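Local coordinates for phenol hydroxylase component phN (Pseudomonas stutzeri, PDB 3U52), which probably hydroxylates phenol and related aromatics at a carboxylate-bound diiron centre, as the large hydroxylase subunit of a multicomponent monooxygenase, at residues V243-L248 / F307-R312; I407-E410 / M416-H419; F179-S184 / F266-R271. All blocks are in the same frame, centred on the assembly; numbering follows the deposited sequence.

How the contacts relate
Contacts 1 and 3 belong to the helical body of the hydroxylase, whereas contact 2 lies beside its zinc site. The centres of contacts 1 and 3 are 20 Å apart, their nearest atoms about 6 Å, and they are linked by chain order: helix 220-250, which carries the iron ligands Glu233 and His236, is followed by helix 254-283 of contact 3 and then helix 291-310. Contact 2, centred 21 Å from contact 3, touches it directly: Phe408 makes a cation-pi contact with Arg271, CD1 to NH2 at 3.4 Å. The side chains of Phe408 and Arg268 come within about 6 and 8 Å of zinc. Contact 1 stays about 20 Å from contact 2, nearest atoms.

Contact 1. Residues V243-L248 / F307-R312; sequences VIKFIL and FKDLER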
ATOM      1  N   VAL A 243       4.614 -18.292 -29.271  1.00 22.58           N
ATOM      2  CA  VAL A 243       5.001 -17.656 -30.540  1.00 22.52           C
ATOM      3  C   VAL A 243       5.987 -18.532 -31.333  1.00 21.97           C
ATOM      4  O   VAL A 243       5.690 -18.847 -32.480  1.00 20.86           O
ATOM      5  CB  VAL A 243       5.523 -16.146 -30.353  1.00 23.13           C
ATOM      6  CG1 VAL A 243       6.281 -15.619 -31.590  1.00 21.98           C
ATOM      7  CG2 VAL A 243       4.336 -15.190 -30.041  1.00 20.86           C
ATOM      8  N   ILE A 244       7.148 -18.913 -30.768  1.00 22.43           N
ATOM      9  CA  ILE A 244       8.115 -19.667 -31.629  1.00 23.44           C
ATOM     10  C   ILE A 244       7.608 -21.030 -31.988  1.00 23.49           C
ATOM     11  O   ILE A 244       7.818 -21.436 -33.110  1.00 24.38           O
ATOM     12  CB  ILE A 244       9.582 -19.894 -31.107  1.00 23.99           C
ATOM     13  CG1 ILE A 244       9.636 -19.762 -29.634  1.00 25.64           C
ATOM     14  CG2 ILE A 244      10.684 -19.079 -31.984  1.00 23.98           C
ATOM     15  CD1 ILE A 244       9.504 -21.039 -28.919  1.00 28.03           C
ATOM     16  N   LYS A 245       6.976 -21.735 -31.039  1.00 23.00           N
ATOM     17  CA  LYS A 245       6.423 -23.064 -31.311  1.00 24.66           C
ATOM     18  C   LYS A 245       5.330 -22.999 -32.358  1.00 24.35           C
ATOM     19  O   LYS A 245       5.394 -23.747 -33.330  1.00 25.08           O
ATOM     20  CB  LYS A 245       5.945 -23.761 -30.047  1.00 23.61           C
ATOM     21  CG  LYS A 245       7.107 -23.917 -29.036  1.00 26.70           C
ATOM     22  CD  LYS A 245       6.822 -24.910 -27.923  1.00 32.09           C
ATOM     23  CE  LYS A 245       8.150 -25.461 -27.347  1.00 36.28           C
ATOM     24  NZ  LYS A 245       7.915 -26.578 -26.318  1.00 40.13           N
ATOM     25  N   PHE A 246       4.404 -22.053 -32.212  1.00 23.38           N
ATOM     26  CA  PHE A 246       3.322 -21.873 -33.178  1.00 23.01           C
ATOM     27  C   PHE A 246       3.856 -21.682 -34.602  1.00 22.63           C
ATOM     28  O   PHE A 246       3.442 -22.372 -35.523  1.00 23.37           O
ATOM     29  CB  PHE A 246       2.452 -20.664 -32.831  1.00 23.87           C
ATOM     30  CG  PHE A 246       1.330 -20.473 -33.783  1.00 22.35           C
ATOM     31  CD1 PHE A 246       0.262 -21.353 -33.789  1.00 22.64           C
ATOM     32  CD2 PHE A 246       1.363 -19.447 -34.713  1.00 23.44           C
ATOM     33  CE1 PHE A 246      -0.787 -21.181 -34.726  1.00 24.67           C
ATOM     34  CE2 PHE A 246       0.323 -19.272 -35.619  1.00 24.51           C
ATOM     35  CZ  PHE A 246      -0.744 -20.143 -35.619  1.00 24.07           C
ATOM     36  N   ILE A 247       4.786 -20.754 -34.750  1.00 22.25           N
ATOM     37  CA  ILE A 247       5.376 -20.375 -36.057  1.00 23.83           C
ATOM     38  C   ILE A 247       6.183 -21.511 -36.680  1.00 24.40           C
ATOM     39  O   ILE A 247       6.049 -21.779 -37.890  1.00 23.82           O
ATOM     40  CB  ILE A 247       6.243 -19.116 -35.921  1.00 22.94           C
ATOM     41  CG1 ILE A 247       5.356 -17.919 -35.571  1.00 24.36           C
ATOM     42  CG2 ILE A 247       6.965 -18.803 -37.215  1.00 25.66           C
ATOM     43  CD1 ILE A 247       6.177 -16.598 -35.386  1.00 25.31           C
ATOM     44  N   LEU A 248       6.975 -22.200 -35.841  1.00 24.12           N
ATOM     45  CA  LEU A 248       7.783 -23.320 -36.320  1.00 26.15           C
ATOM     46  C   LEU A 248       6.924 -24.507 -36.766  1.00 27.68           C
ATOM     47  O   LEU A 248       7.290 -25.221 -37.695  1.00 29.58           O
ATOM     48  CB  LEU A 248       8.779 -23.784 -35.244  1.00 24.53           C
ATOM     49  CG  LEU A 248       9.879 -22.741 -35.006  1.00 25.36           C
ATOM     50  CD1 LEU A 248      10.703 -23.061 -33.732  1.00 24.55           C
ATOM     51  CD2 LEU A 248      10.748 -22.562 -36.229  1.00 22.89           C
ATOM     52  N   PHE A 307      17.189 -24.310 -26.331  1.00 28.16           N
ATOM     53  CA  PHE A 307      17.622 -24.609 -27.704  1.00 29.09           C
ATOM     54  C   PHE A 307      17.696 -26.102 -28.002  1.00 30.22           C
ATOM     55  O   PHE A 307      17.512 -26.495 -29.144  1.00 30.19           O
ATOM     56  CB  PHE A 307      18.877 -23.794 -28.137  1.00 29.54           C
ATOM     57  CG  PHE A 307      18.532 -22.400 -28.568  1.00 29.30           C
ATOM     58  CD1 PHE A 307      18.665 -21.322 -27.703  1.00 30.83           C
ATOM     59  CD2 PHE A 307      17.970 -22.176 -29.814  1.00 29.55           C
ATOM     60  CE1 PHE A 307      18.270 -20.020 -28.108  1.00 28.29           C
ATOM     61  CE2 PHE A 307      17.573 -20.890 -30.203  1.00 28.44           C
ATOM     62  CZ  PHE A 307      17.695 -19.835 -29.347  1.00 24.65           C
ATOM     63  N   LYS A 308      17.878 -26.932 -26.970  1.00 32.03           N
ATOM     64  CA  LYS A 308      17.755 -28.397 -27.113  1.00 34.38           C
ATOM     65  C   LYS A 308      16.308 -28.800 -27.420  1.00 34.94           C
ATOM     66  O   LYS A 308      16.057 -29.662 -28.251  1.00 36.39           O
ATOM     67  CB  LYS A 308      18.255 -29.121 -25.855  1.00 34.87           C
ATOM     68  CG  LYS A 308      19.054 -30.421 -26.145  1.00 39.52           C
ATOM     69  CD  LYS A 308      19.998 -30.737 -24.948  1.00 48.30           C
ATOM     70  CE  LYS A 308      21.141 -31.730 -25.312  1.00 52.85           C
ATOM     71  NZ  LYS A 308      21.752 -32.462 -24.124  1.00 53.50           N
ATOM     72  N   ASP A 309      15.358 -28.156 -26.751  1.00 35.34           N
ATOM     73  CA  ASP A 309      13.928 -28.263 -27.048  1.00 36.13           C
ATOM     74  C   ASP A 309      13.631 -27.921 -28.529  1.00 34.90           C
ATOM     75  O   ASP A 309      12.882 -28.637 -29.176  1.00 36.54           O
ATOM     76  CB  ASP A 309      13.193 -27.324 -26.077  1.00 37.43           C
ATOM     77  CG  ASP A 309      11.687 -27.563 -25.985  1.00 43.46           C
ATOM     78  OD1 ASP A 309      11.288 -28.640 -25.471  1.00 50.24           O
ATOM     79  OD2 ASP A 309      10.898 -26.620 -26.332  1.00 49.08           O
ATOM     80  N   LEU A 310      14.238 -26.868 -29.080  1.00 32.49           N
ATOM     81  CA  LEU A 310      13.911 -26.391 -30.426  1.00 30.47           C
ATOM     82  C   LEU A 310      14.551 -27.227 -31.552  1.00 30.76           C
ATOM     83  O   LEU A 310      14.169 -27.102 -32.730  1.00 29.86           O
ATOM     84  CB  LEU A 310      14.253 -24.871 -30.581  1.00 30.04           C
ATOM     85  CG  LEU A 310      13.534 -23.863 -29.649  1.00 28.38           C
ATOM     86  CD1 LEU A 310      13.840 -22.397 -30.035  1.00 26.10           C
ATOM     87  CD2 LEU A 310      12.033 -24.066 -29.688  1.00 22.22           C
ATOM     88  N   GLU A 311      15.520 -28.077 -31.194  1.00 30.91           N
ATOM     89  CA  GLU A 311      16.134 -29.018 -32.131  1.00 31.58           C
ATOM     90  C   GLU A 311      15.141 -29.926 -32.861  1.00 31.32           C
ATOM     91  O   GLU A 311      15.368 -30.260 -34.017  1.00 29.88           O
ATOM     92  CB  GLU A 311      17.153 -29.889 -31.426  1.00 32.39           C
ATOM     93  CG  GLU A 311      18.480 -29.206 -31.167  1.00 38.09           C
ATOM     94  CD  GLU A 311      19.507 -30.154 -30.552  1.00 45.52           C
ATOM     95  OE1 GLU A 311      20.134 -29.769 -29.538  1.00 48.19           O
ATOM     96  OE2 GLU A 311      19.655 -31.290 -31.071  1.00 46.82           O
ATOM     97  N   ARG A 312      14.047 -30.313 -32.193  1.00 31.54           N
ATOM     98  CA  ARG A 312      12.991 -31.128 -32.819  1.00 32.44           C
ATOM     99  C   ARG A 312      12.369 -30.472 -34.044  1.00 31.90           C
ATOM    100  O   ARG A 312      11.828 -31.169 -34.895  1.00 32.16           O
ATOM    101  CB  ARG A 312      11.893 -31.524 -31.815  1.00 33.08           C
ATOM    102  CG  ARG A 312      10.896 -30.442 -31.406  1.00 37.39           C
ATOM    103  CD  ARG A 312       9.811 -31.041 -30.495  1.00 45.53           C
ATOM    104  NE  ARG A 312       8.442 -30.988 -31.047  1.00 55.24           N
ATOM    105  CZ  ARG A 312       7.952 -31.717 -32.065  1.00 57.52           C
ATOM    106  NH1 ARG A 312       8.712 -32.589 -32.734  1.00 59.99           N
ATOM    107  NH2 ARG A 312       6.684 -31.548 -32.436  1.00 58.17           N
TER
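The carboxylate of Asp309 meets Lys245 through one oxygen: NZ lies 3.0 Å from Asp309 OD2, while Asp309 OD1 stays 4.0 Å from Lys245 NZ. This salt bridge ties together two helices of the diiron hydroxylase fold, helix 220-250, which supplies Glu233 and His236 to iron, and helix 291-310. The other flat group, the Phe246 ring, takes no part in the contact with helix 291-310 and packs instead on two tryptophans: the ring of Trp47 meets it with the planes not far from parallel, and Trp50 packs edge-to-face, both of which line a xenon pocket.

Lys245 leaves its helix with CG beside the backbone N (chi1 -59°) and then runs extended, which carries the ammonium across the gap to the acid. The two side chains cross at about a right angle, and the hydrogen bond within the salt bridge is weak, for CE lies almost as near to Asp309 OD2 (3.2 Å) as NZ does. Tyr313, in the loop that follows, touches Lys245 as well.

Leu310 forms the apolar half of the contact. Its CD2 methyl faces helix 220-250 and is met by two side chains one helical turn apart, Ile244 and Leu248. Phe196 of helix 187-216 packs on both Ile244 and Leu310, while Val255 and Val258 of helix 254-283 pack on Leu248. CD1 of Ile244 touches Leu310 CD2 at 4.0 Å, and CD1 of Leu248 lies a little farther from the same methyl, at 4.4 Å.

Contact 2. Residues I407-E410 / M416-H419; sequences IFTE and MLSH. With GOL (glycerol), chain N.
Two backbone hydrogen bonds join Phe408-Glu410 to Met416-Ser418 as a short antiparallel beta bridge, next to the zinc site formed by Cys399, Cys402, Cys432 and Cys436 and overlapping the YHS domain. Ser418 N donates to Phe408 O at 2.9 Å and nearly straight (170°), and Glu410 N donates to Met416 O, arriving nearly along the C=O axis. Between them, Thr409 and Leu417 face each other as a non-hydrogen-bonded pair with their side chains diverging. CA-H...O contacts accompany the bridge: CA of Leu417 approaches Phe408 O at 3.4 Å, and CA of Thr409 approaches Met416 O at 3.2 Å. Leu417 N bonds to an aromatic side chain of a neighbouring subunit.

Apolar contacts flank the bridge. Leu417 CD1 meets Thr409 CG2 at 4.0 Å. Ile407 folds back over its neighbour, CG1 above the centre of one face of the Phe408 ring. On the Glu410 side, the methylene CG of Glu410 rests on CG of Met416, whose extended chain runs past it.

The polar side chains are held by outside partners. The Glu410 chain bends at chi2 (-81°), bringing CD against Ser418 CB, while OE2 forms a salt bridge with Arg420. Ser418 OG, set between its backbone N and carbonyl carbon (chi1 55°), bonds to Cys432 O, linking the bridge to a zinc ligand.

Glycerol, probably from the crystallisation liquor, touches both segments. Its O2 lies only 2.5 Å from Thr409 O, so short that the detail of this bond is doubtful, and its O1 bonds to Ser418 OG at 2.8 Å.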
ATOM      1  N   ILE A 407      34.432  -1.024 -29.476  1.00 19.12           N
ATOM      2  CA  ILE A 407      35.343  -1.139 -28.318  1.00 18.79           C
ATOM      3  C   ILE A 407      35.646  -2.621 -27.991  1.00 20.42           C
ATOM      4  O   ILE A 407      36.408  -2.898 -27.075  1.00 21.09           O
ATOM      5  CB  ILE A 407      34.664  -0.561 -27.036  1.00 18.33           C
ATOM      6  CG1 ILE A 407      33.309  -1.244 -26.813  1.00 16.58           C
ATOM      7  CG2 ILE A 407      34.402   0.896 -27.166  1.00 16.34           C
ATOM      8  CD1 ILE A 407      32.666  -0.963 -25.452  1.00 22.34           C
ATOM      9  N   PHE A 408      34.983  -3.556 -28.696  1.00 19.55           N
ATOM     10  CA  PHE A 408      35.018  -4.968 -28.356  1.00 18.54           C
ATOM     11  C   PHE A 408      36.201  -5.653 -29.009  1.00 18.17           C
ATOM     12  O   PHE A 408      36.621  -5.260 -30.075  1.00 18.86           O
ATOM     13  CB  PHE A 408      33.718  -5.634 -28.825  1.00 17.50           C
ATOM     14  CG  PHE A 408      32.503  -5.025 -28.223  1.00 18.45           C
ATOM     15  CD1 PHE A 408      31.635  -4.268 -28.976  1.00 20.60           C
ATOM     16  CD2 PHE A 408      32.252  -5.195 -26.874  1.00 20.72           C
ATOM     17  CE1 PHE A 408      30.485  -3.660 -28.377  1.00 19.65           C
ATOM     18  CE2 PHE A 408      31.118  -4.621 -26.271  1.00 22.04           C
ATOM     19  CZ  PHE A 408      30.249  -3.848 -27.033  1.00 20.79           C
ATOM     20  N   THR A 409      36.683  -6.729 -28.397  1.00 19.31           N
ATOM     21  CA  THR A 409      37.900  -7.431 -28.867  1.00 20.76           C
ATOM     22  C   THR A 409      37.696  -8.856 -29.385  1.00 21.72           C
ATOM     23  O   THR A 409      36.664  -9.501 -29.143  1.00 22.19           O
ATOM     24  CB  THR A 409      38.970  -7.399 -27.768  1.00 20.84           C
ATOM     25  OG1 THR A 409      38.427  -7.940 -26.543  1.00 20.81           O
ATOM     26  CG2 THR A 409      39.413  -5.973 -27.505  1.00 21.38           C
ATOM     27  N   GLU A 410      38.682  -9.349 -30.131  1.00 21.58           N
ATOM     28  CA  GLU A 410      38.607 -10.638 -30.776  1.00 22.31           C
ATOM     29  C   GLU A 410      38.593 -11.711 -29.671  1.00 24.09           C
ATOM     30  O   GLU A 410      39.214 -11.561 -28.613  1.00 22.91           O
ATOM     31  CB  GLU A 410      39.837 -10.852 -31.707  1.00 21.88           C
ATOM     32  CG  GLU A 410      39.982  -9.865 -32.834  1.00 24.02           C
ATOM     33  CD  GLU A 410      39.080 -10.210 -34.015  1.00 28.63           C
ATOM     34  OE1 GLU A 410      38.290 -11.154 -33.904  1.00 28.50           O
ATOM     35  OE2 GLU A 410      39.190  -9.562 -35.081  1.00 31.68           O
ATOM     36  N   MET A 416      43.051  -6.941 -29.141  1.00 23.80           N
ATOM     37  CA  MET A 416      42.843  -6.556 -30.543  1.00 23.44           C
ATOM     38  C   MET A 416      41.359  -6.266 -30.804  1.00 22.50           C
ATOM     39  O   MET A 416      40.534  -7.126 -30.592  1.00 21.23           O
ATOM     40  CB  MET A 416      43.369  -7.696 -31.440  1.00 25.77           C
ATOM     41  CG  MET A 416      43.060  -7.603 -32.937  1.00 33.54           C
ATOM     42  SD  MET A 416      43.691  -8.991 -33.975  1.00 50.51           S
ATOM     43  CE  MET A 416      43.414  -8.298 -35.627  1.00 48.86           C
ATOM     44  N   LEU A 417      41.018  -5.074 -31.286  1.00 20.85           N
ATOM     45  CA  LEU A 417      39.597  -4.775 -31.617  1.00 20.01           C
ATOM     46  C   LEU A 417      39.043  -5.706 -32.688  1.00 18.94           C
ATOM     47  O   LEU A 417      39.746  -6.045 -33.655  1.00 18.34           O
ATOM     48  CB  LEU A 417      39.461  -3.282 -32.003  1.00 19.30           C
ATOM     49  CG  LEU A 417      39.166  -2.180 -30.991  1.00 22.91           C
ATOM     50  CD1 LEU A 417      39.069  -2.512 -29.469  1.00 23.60           C
ATOM     51  CD2 LEU A 417      39.769  -0.780 -31.272  1.00 23.00           C
ATOM     52  N   SER A 418      37.800  -6.175 -32.512  1.00 18.55           N
ATOM     53  CA  SER A 418      37.157  -7.088 -33.499  1.00 18.42           C
ATOM     54  C   SER A 418      36.460  -6.286 -34.598  1.00 19.23           C
ATOM     55  O   SER A 418      35.425  -6.694 -35.110  1.00 20.42           O
ATOM     56  CB  SER A 418      36.162  -8.048 -32.866  1.00 18.52           C
ATOM     57  OG  SER A 418      35.189  -7.321 -32.128  1.00 18.50           O
ATOM     58  N   HIS A 419      37.055  -5.154 -34.952  1.00 18.67           N
ATOM     59  CA  HIS A 419      36.574  -4.306 -36.069  1.00 21.42           C
ATOM     60  C   HIS A 419      36.434  -5.120 -37.358  1.00 20.78           C
ATOM     61  O   HIS A 419      37.290  -5.980 -37.655  1.00 19.78           O
ATOM     62  CB  HIS A 419      37.486  -3.059 -36.262  1.00 20.93           C
ATOM     63  CG  HIS A 419      37.238  -2.278 -37.532  1.00 25.68           C
ATOM     64  ND1 HIS A 419      37.873  -2.572 -38.723  1.00 26.25           N
ATOM     65  CD2 HIS A 419      36.391  -1.249 -37.801  1.00 24.78           C
ATOM     66  CE1 HIS A 419      37.430  -1.761 -39.670  1.00 26.40           C
ATOM     67  NE2 HIS A 419      36.541  -0.939 -39.136  1.00 27.46           N
TER
HETATM   68  C1  GOL N 519      33.743  -8.703 -29.850  1.00 36.80           C
HETATM   69  O1  GOL N 519      32.928  -8.544 -30.943  1.00 33.82           O
HETATM   70  C2  GOL N 519      33.384 -10.053 -29.288  1.00 36.14           C
HETATM   71  O2  GOL N 519      34.524 -10.828 -28.971  1.00 38.12           O
HETATM   72  C3  GOL N 519      32.302  -9.937 -28.229  1.00 37.26           C
HETATM   73  O3  GOL N 519      32.184  -8.645 -27.698  1.00 30.26           O

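Contact 3. Residues F179-S184 / F266-R271; sequences FDDARS and FWRGFR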
ATOM      1  N   PHE A 179      15.072  -1.126 -30.727  1.00 14.96           N
ATOM      2  CA  PHE A 179      13.623  -1.169 -30.843  1.00 15.58           C
ATOM      3  C   PHE A 179      13.040  -0.582 -32.155  1.00 16.41           C
ATOM      4  O   PHE A 179      11.967  -1.010 -32.577  1.00 15.71           O
ATOM      5  CB  PHE A 179      12.939  -0.521 -29.598  1.00 17.01           C
ATOM      6  CG  PHE A 179      11.871  -1.404 -29.020  1.00 18.70           C
ATOM      7  CD1 PHE A 179      12.185  -2.370 -28.100  1.00 23.31           C
ATOM      8  CD2 PHE A 179      10.556  -1.286 -29.457  1.00 22.64           C
ATOM      9  CE1 PHE A 179      11.189  -3.258 -27.590  1.00 22.41           C
ATOM     10  CE2 PHE A 179       9.547  -2.129 -28.958  1.00 24.79           C
ATOM     11  CZ  PHE A 179       9.864  -3.117 -28.028  1.00 21.96           C
ATOM     12  N   ASP A 180      13.706   0.416 -32.748  1.00 14.81           N
ATOM     13  CA  ASP A 180      13.305   0.950 -34.081  1.00 16.38           C
ATOM     14  C   ASP A 180      13.422  -0.163 -35.105  1.00 15.45           C
ATOM     15  O   ASP A 180      12.574  -0.283 -35.932  1.00 17.61           O
ATOM     16  CB  ASP A 180      14.164   2.127 -34.508  1.00 15.66           C
ATOM     17  CG  ASP A 180      13.756   3.435 -33.853  1.00 21.91           C
ATOM     18  OD1 ASP A 180      12.784   3.450 -33.026  1.00 20.31           O
ATOM     19  OD2 ASP A 180      14.398   4.493 -34.164  1.00 23.07           O
ATOM     20  N   ASP A 181      14.469  -0.984 -35.026  1.00 14.39           N
ATOM     21  CA  ASP A 181      14.684  -2.127 -35.924  1.00 14.46           C
ATOM     22  C   ASP A 181      13.497  -3.074 -35.823  1.00 16.02           C
ATOM     23  O   ASP A 181      12.870  -3.394 -36.840  1.00 14.91           O
ATOM     24  CB  ASP A 181      16.043  -2.758 -35.557  1.00 15.43           C
ATOM     25  CG  ASP A 181      16.534  -3.844 -36.534  1.00 17.11           C
ATOM     26  OD1 ASP A 181      15.746  -4.447 -37.267  1.00 19.42           O
ATOM     27  OD2 ASP A 181      17.753  -4.128 -36.502  1.00 17.88           O
ATOM     28  N   ALA A 182      13.107  -3.455 -34.586  1.00 15.00           N
ATOM     29  CA  ALA A 182      11.950  -4.353 -34.393  1.00 15.81           C
ATOM     30  C   ALA A 182      10.623  -3.760 -34.887  1.00 15.79           C
ATOM     31  O   ALA A 182       9.854  -4.454 -35.531  1.00 14.56           O
ATOM     32  CB  ALA A 182      11.822  -4.778 -32.882  1.00 15.29           C
ATOM     33  N   ARG A 183      10.358  -2.497 -34.573  1.00 15.57           N
ATOM     34  CA  ARG A 183       9.071  -1.895 -34.986  1.00 17.86           C
ATOM     35  C   ARG A 183       8.990  -1.533 -36.508  1.00 18.23           C
ATOM     36  O   ARG A 183       7.904  -1.440 -37.077  1.00 19.75           O
ATOM     37  CB  ARG A 183       8.808  -0.665 -34.169  1.00 17.63           C
ATOM     38  CG  ARG A 183       8.499  -0.963 -32.689  1.00 22.15           C
ATOM     39  CD  ARG A 183       7.696   0.188 -32.145  1.00 30.73           C
ATOM     40  NE  ARG A 183       8.524   1.370 -31.988  1.00 32.75           N
ATOM     41  CZ  ARG A 183       8.108   2.632 -32.098  1.00 34.54           C
ATOM     42  NH1 ARG A 183       8.975   3.627 -31.904  1.00 35.20           N
ATOM     43  NH2 ARG A 183       6.856   2.916 -32.437  1.00 37.47           N
ATOM     44  N   SER A 184      10.136  -1.366 -37.161  1.00 17.60           N
ATOM     45  CA  SER A 184      10.110  -1.214 -38.590  1.00 17.20           C
ATOM     46  C   SER A 184       9.978  -2.526 -39.350  1.00 18.55           C
ATOM     47  O   SER A 184       9.657  -2.526 -40.550  1.00 17.40           O
ATOM     48  CB  SER A 184      11.298  -0.413 -39.034  1.00 17.18           C
ATOM     49  OG  SER A 184      12.492  -1.094 -38.754  1.00 19.27           O
ATOM     50  N   PHE A 266      19.246 -12.655 -31.305  1.00 16.15           N
ATOM     51  CA  PHE A 266      20.236 -13.054 -30.298  1.00 17.10           C
ATOM     52  C   PHE A 266      21.339 -12.025 -30.263  1.00 17.28           C
ATOM     53  O   PHE A 266      21.708 -11.547 -29.163  1.00 18.50           O
ATOM     54  CB  PHE A 266      20.892 -14.433 -30.559  1.00 17.08           C
ATOM     55  CG  PHE A 266      22.051 -14.697 -29.638  1.00 14.92           C
ATOM     56  CD1 PHE A 266      23.368 -14.615 -30.105  1.00 17.27           C
ATOM     57  CD2 PHE A 266      21.808 -14.939 -28.265  1.00 19.23           C
ATOM     58  CE1 PHE A 266      24.443 -14.799 -29.239  1.00 17.31           C
ATOM     59  CE2 PHE A 266      22.908 -15.168 -27.386  1.00 20.02           C
ATOM     60  CZ  PHE A 266      24.213 -15.050 -27.882  1.00 16.92           C
ATOM     61  N   TRP A 267      21.885 -11.697 -31.433  1.00 15.73           N
ATOM     62  CA  TRP A 267      23.096 -10.892 -31.488  1.00 16.16           C
ATOM     63  C   TRP A 267      22.813  -9.416 -31.133  1.00 16.05           C
ATOM     64  O   TRP A 267      23.507  -8.825 -30.324  1.00 15.78           O
ATOM     65  CB  TRP A 267      23.877 -11.068 -32.801  1.00 15.39           C
ATOM     66  CG  TRP A 267      25.193 -10.335 -32.672  1.00 13.83           C
ATOM     67  CD1 TRP A 267      25.497  -9.102 -33.156  1.00 13.65           C
ATOM     68  CD2 TRP A 267      26.376 -10.807 -32.010  1.00 15.09           C
ATOM     69  NE1 TRP A 267      26.773  -8.769 -32.809  1.00 17.55           N
ATOM     70  CE2 TRP A 267      27.334  -9.791 -32.095  1.00 15.27           C
ATOM     71  CE3 TRP A 267      26.699 -11.985 -31.324  1.00 16.79           C
ATOM     72  CZ2 TRP A 267      28.636  -9.912 -31.531  1.00 14.87           C
ATOM     73  CZ3 TRP A 267      27.989 -12.115 -30.770  1.00 16.75           C
ATOM     74  CH2 TRP A 267      28.934 -11.092 -30.881  1.00 15.79           C
ATOM     75  N   ARG A 268      21.731  -8.850 -31.672  1.00 15.53           N
ATOM     76  CA  ARG A 268      21.282  -7.522 -31.233  1.00 16.53           C
ATOM     77  C   ARG A 268      20.929  -7.435 -29.722  1.00 16.44           C
ATOM     78  O   ARG A 268      21.241  -6.441 -29.066  1.00 15.93           O
ATOM     79  CB  ARG A 268      20.083  -7.043 -32.088  1.00 15.28           C
ATOM     80  CG  ARG A 268      20.503  -6.656 -33.533  1.00 18.53           C
ATOM     81  CD  ARG A 268      19.715  -5.376 -34.038  1.00 17.73           C
ATOM     82  NE  ARG A 268      20.157  -4.185 -33.311  1.00 17.12           N
ATOM     83  CZ  ARG A 268      20.023  -2.942 -33.747  1.00 20.49           C
ATOM     84  NH1 ARG A 268      19.431  -2.707 -34.899  1.00 19.81           N
ATOM     85  NH2 ARG A 268      20.454  -1.921 -33.015  1.00 14.20           N
ATOM     86  N   GLY A 269      20.279  -8.474 -29.199  1.00 17.27           N
ATOM     87  CA  GLY A 269      19.927  -8.533 -27.794  1.00 17.66           C
ATOM     88  C   GLY A 269      21.191  -8.627 -26.947  1.00 19.16           C
ATOM     89  O   GLY A 269      21.313  -7.942 -25.924  1.00 18.34           O
ATOM     90  N   PHE A 270      22.160  -9.423 -27.389  1.00 18.40           N
ATOM     91  CA  PHE A 270      23.445  -9.508 -26.665  1.00 18.03           C
ATOM     92  C   PHE A 270      24.165  -8.112 -26.585  1.00 18.21           C
ATOM     93  O   PHE A 270      24.696  -7.702 -25.528  1.00 15.98           O
ATOM     94  CB  PHE A 270      24.348 -10.566 -27.368  1.00 18.21           C
ATOM     95  CG  PHE A 270      25.761 -10.563 -26.888  1.00 18.47           C
ATOM     96  CD1 PHE A 270      26.056 -10.738 -25.547  1.00 18.73           C
ATOM     97  CD2 PHE A 270      26.804 -10.396 -27.789  1.00 18.56           C
ATOM     98  CE1 PHE A 270      27.416 -10.762 -25.110  1.00 20.56           C
ATOM     99  CE2 PHE A 270      28.135 -10.418 -27.362  1.00 20.60           C
ATOM    100  CZ  PHE A 270      28.423 -10.598 -26.022  1.00 19.31           C
ATOM    101  N   ARG A 271      24.179  -7.373 -27.705  1.00 16.91           N
ATOM    102  CA  ARG A 271      24.808  -6.050 -27.730  1.00 16.40           C
ATOM    103  C   ARG A 271      24.024  -5.091 -26.835  1.00 17.30           C
ATOM    104  O   ARG A 271      24.604  -4.306 -26.092  1.00 16.67           O
ATOM    105  CB  ARG A 271      24.974  -5.531 -29.182  1.00 15.36           C
ATOM    106  CG  ARG A 271      26.130  -6.281 -29.888  1.00 14.37           C
ATOM    107  CD  ARG A 271      27.443  -5.937 -29.169  1.00 15.99           C
ATOM    108  NE  ARG A 271      28.633  -6.245 -29.993  1.00 18.37           N
ATOM    109  CZ  ARG A 271      29.675  -6.959 -29.589  1.00 17.20           C
ATOM    110  NH1 ARG A 271      29.719  -7.512 -28.377  1.00 20.70           N
ATOM    111  NH2 ARG A 271      30.680  -7.144 -30.412  1.00 15.84           N
TER
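Asp181 and Arg268 reach toward each other from two helices of the hydroxylase's helical body, 173-184 and 254-283, and join them by a buried interhelical salt bridge. Their flat groups are strongly turned, carboxylate and guanidinium planes 65° apart, so the pair meets through one nitrogen and one oxygen. Asp181 OD2 sits at the edge of the guanidinium, near its plane, and accepts from NH1 with its anti lone pair at 2.7 Å; the N-H...O angle is a bent 148°.

On Asp181, CG stands opposite the backbone N (chi1 -171°), which projects the carboxylate into the gap. Tyr447 OH bonds to the same OD2, and OD1 forms salt bridges with Lys264 and Lys446, a gathering of cations likely to favour the ionised acid. Arg268, its chain bent at chi2 and chi3, holds a second bond from NH2 to Ser177 OG, which helps to fix the group's rotation. A leucine in place of Arg268 would probably leave OD2 without its charged mate across the helices and Ser177 without its donor. Gly269, following Arg268, lines a xenon pocket with Phe198 and Leu273. The aliphatic part joins in too: CD of Arg268 lies 3.4 Å from Asp181 OD2.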